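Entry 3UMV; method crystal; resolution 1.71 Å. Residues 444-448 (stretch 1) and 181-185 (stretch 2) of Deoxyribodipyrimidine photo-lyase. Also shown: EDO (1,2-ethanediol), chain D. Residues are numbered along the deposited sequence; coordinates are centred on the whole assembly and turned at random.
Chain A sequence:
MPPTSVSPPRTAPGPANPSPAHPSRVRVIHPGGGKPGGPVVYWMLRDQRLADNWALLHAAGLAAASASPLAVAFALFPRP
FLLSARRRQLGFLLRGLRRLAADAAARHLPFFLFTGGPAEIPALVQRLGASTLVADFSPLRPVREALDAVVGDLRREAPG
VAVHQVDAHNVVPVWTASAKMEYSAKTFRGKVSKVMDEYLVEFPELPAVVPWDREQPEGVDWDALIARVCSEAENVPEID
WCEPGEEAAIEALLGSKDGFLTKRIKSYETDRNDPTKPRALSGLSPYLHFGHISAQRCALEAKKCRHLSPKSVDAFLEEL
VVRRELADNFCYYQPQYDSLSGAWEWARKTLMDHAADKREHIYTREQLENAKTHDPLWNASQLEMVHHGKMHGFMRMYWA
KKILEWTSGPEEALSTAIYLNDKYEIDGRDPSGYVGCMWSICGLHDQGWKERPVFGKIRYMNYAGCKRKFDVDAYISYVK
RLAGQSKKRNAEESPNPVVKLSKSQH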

# COMPACT_ATOMS: atom_id res chain seq x y z
N LEU A 444 14.05 12.29 -2.54
CA LEU A 444 12.73 12.77 -2.13
C LEU A 444 12.61 12.65 -0.61
O LEU A 444 12.98 11.63 -0.04
CB LEU A 444 11.63 11.96 -2.82
CG LEU A 444 10.18 12.35 -2.50
CD1 LEU A 444 9.93 13.80 -2.89
CD2 LEU A 444 9.16 11.43 -3.15
N HIS A 445 12.11 13.71 0.03
CA HIS A 445 11.90 13.74 1.48
C HIS A 445 13.20 13.67 2.29
O HIS A 445 13.17 13.51 3.51
CB HIS A 445 10.97 12.63 1.96
CG HIS A 445 9.64 12.59 1.27
ND1 HIS A 445 8.93 13.71 0.92
CD2 HIS A 445 8.89 11.53 0.87
CE1 HIS A 445 7.80 13.35 0.34
NE2 HIS A 445 7.75 12.03 0.29
N ASP A 446 14.34 13.75 1.59
CA ASP A 446 15.65 13.75 2.23
C ASP A 446 16.32 15.11 2.09
O ASP A 446 15.90 15.94 1.28
CB ASP A 446 16.54 12.72 1.54
CG ASP A 446 17.68 12.22 2.42
OD1 ASP A 446 18.36 11.28 1.98
OD2 ASP A 446 17.89 12.76 3.54
N GLN A 447 17.39 15.32 2.86
CA GLN A 447 18.28 16.46 2.67
C GLN A 447 19.37 16.11 1.65
O GLN A 447 19.52 14.95 1.27
CB GLN A 447 18.96 16.83 3.98
CG GLN A 447 19.80 15.71 4.55
CD GLN A 447 20.70 16.21 5.67
OE1 GLN A 447 20.34 16.13 6.84
NE2 GLN A 447 21.86 16.73 5.31
N GLY A 448 20.13 17.11 1.21
CA GLY A 448 21.32 16.88 0.40
C GLY A 448 22.53 16.59 1.29
O GLY A 448 22.52 16.84 2.49
C1 EDO D . 15.56 16.37 5.52
O1 EDO D . 16.41 16.15 6.59
C2 EDO D . 14.49 15.54 5.29
O2 EDO D . 14.38 14.30 5.88
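Stretch 2 (181-185) MEYSA

What kind of backbone does stretch 2 bring to stretch 1? Both segments are loop where they meet, so no strand pairing or helix packing organises the contact. Met181 and Glu182 are extended, with phi/psi of -68/129 and -91/149; Tyr183 turns to -64/-42, and Ser184 stretches out again at -158/178 as the N-cap residue just before a helix, with Ala185 already helical. The nearest CA pair is His445 and Ser184, whose CA atoms are 4.2 Å apart. From Glu182 to Ser184 the chain passes His445, while the tyrosine side chain reaches along stretch 1 as far as Asp446 and Gln447. The contact is small, 211 Å² over both sides, and joins residues at least 261 positions apart in sequence.

Why does His445 take the largest share of it? Its backbone has a positive phi (65/8), and its side chain, with chi1 in the m well, leaves the CA sideways relative to stretch 2, so that main chain and ring can both meet the carbonyl of Tyr183. His445 ND1 donates a hydrogen bond to Tyr183 O at 3.3 Å, nearly straight with an angle of 164° at the hydrogen. The same oxygen accepts a CA-H...O contact from His445 CA at 3.2 Å, also close to linear. The imidazole therefore meets this carbonyl with its edge, as a ring nitrogen must when it donates in the ring plane. Glu182 O also lies near that plane, 3.8 Å from His445 CE1, whereas the end of the Glu182 side chain leads away from the contact.

What does Tyr183 add besides its carbonyl? It covers the second largest area, although its CA-to-CB bond points away from stretch 1. With chi1 at -178° (t), the long side chain brings its end back to the other segment, placing Tyr183 OH 2.8 Å from Asp446 O. This pair is a weak hydrogen bond, and another acceptor lies within reach of the hydroxyl proton. The hydroxyl also packs near the following residue, with Tyr183 OH 4.1 Å from Gln447 CA. Asp446 thus meets the tyrosine through its backbone; its CA-to-CB bond points away from stretch 2, and Asp446 OD2 accepts a hydrogen bond from Gln447 N at 2.7 Å.

What do Ser184 and the bound solvent add? The closest approach here is Ser184 CB to His445 O, 3.8 Å, a packing contact, and solvent adds further polar links. One water donates to Tyr183 O at 2.6 Å and accepts from His445 N at 2.9 Å, bridging the two main chains. A second donates to His445 O at 2.7 Å and accepts from Ala185 N at 2.9 Å, tying the first turn of the helix to stretch 1. A 1,2-ethanediol, probably from the crystallisation liquor, also joins in: EDO O2 donates to His445 O at 2.8 Å, and EDO C2 rests 3.5 Å from Ser184 CB.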

# COMPACT_ATOMS: atom_id res chain seq x y z
N MET A 181 1.96 19.22 -1.19
CA MET A 181 2.99 18.21 -1.03
C MET A 181 4.04 18.75 -0.07
O MET A 181 4.51 19.87 -0.21
CB MET A 181 3.61 17.82 -2.39
CG MET A 181 4.50 18.87 -3.01
SD MET A 181 5.31 18.28 -4.54
CE MET A 181 4.13 18.86 -5.75
N GLU A 182 4.37 17.96 0.95
CA GLU A 182 5.32 18.40 1.97
C GLU A 182 6.76 18.04 1.63
O GLU A 182 7.01 17.02 0.98
CB GLU A 182 4.94 17.80 3.32
CG GLU A 182 3.65 18.36 3.90
CD GLU A 182 3.77 19.82 4.25
OE1 GLU A 182 2.77 20.55 4.09
OE2 GLU A 182 4.87 20.22 4.70
N TYR A 183 7.70 18.87 2.06
CA TYR A 183 9.11 18.60 1.78
C TYR A 183 9.63 17.30 2.41
O TYR A 183 10.37 16.54 1.78
CB TYR A 183 10.00 19.78 2.19
CG TYR A 183 11.44 19.51 1.86
CD1 TYR A 183 12.30 18.98 2.81
CD2 TYR A 183 11.92 19.74 0.58
CE1 TYR A 183 13.62 18.70 2.49
CE2 TYR A 183 13.23 19.47 0.25
CZ TYR A 183 14.07 18.94 1.20
OH TYR A 183 15.38 18.66 0.86
N SER A 184 9.24 17.04 3.65
CA SER A 184 9.79 15.92 4.41
C SER A 184 8.90 15.44 5.55
O SER A 184 7.84 16.03 5.83
CB SER A 184 11.14 16.31 4.99
OG SER A 184 10.95 17.32 5.98
N ALA A 185 9.35 14.39 6.22
CA ALA A 185 8.65 13.87 7.39
C ALA A 185 8.55 14.94 8.46
O ALA A 185 7.53 15.07 9.11
CB ALA A 185 9.35 12.64 7.93
O HOH W 1 11.40 16.49 -0.56
O HOH W 2 11.51 12.53 5.47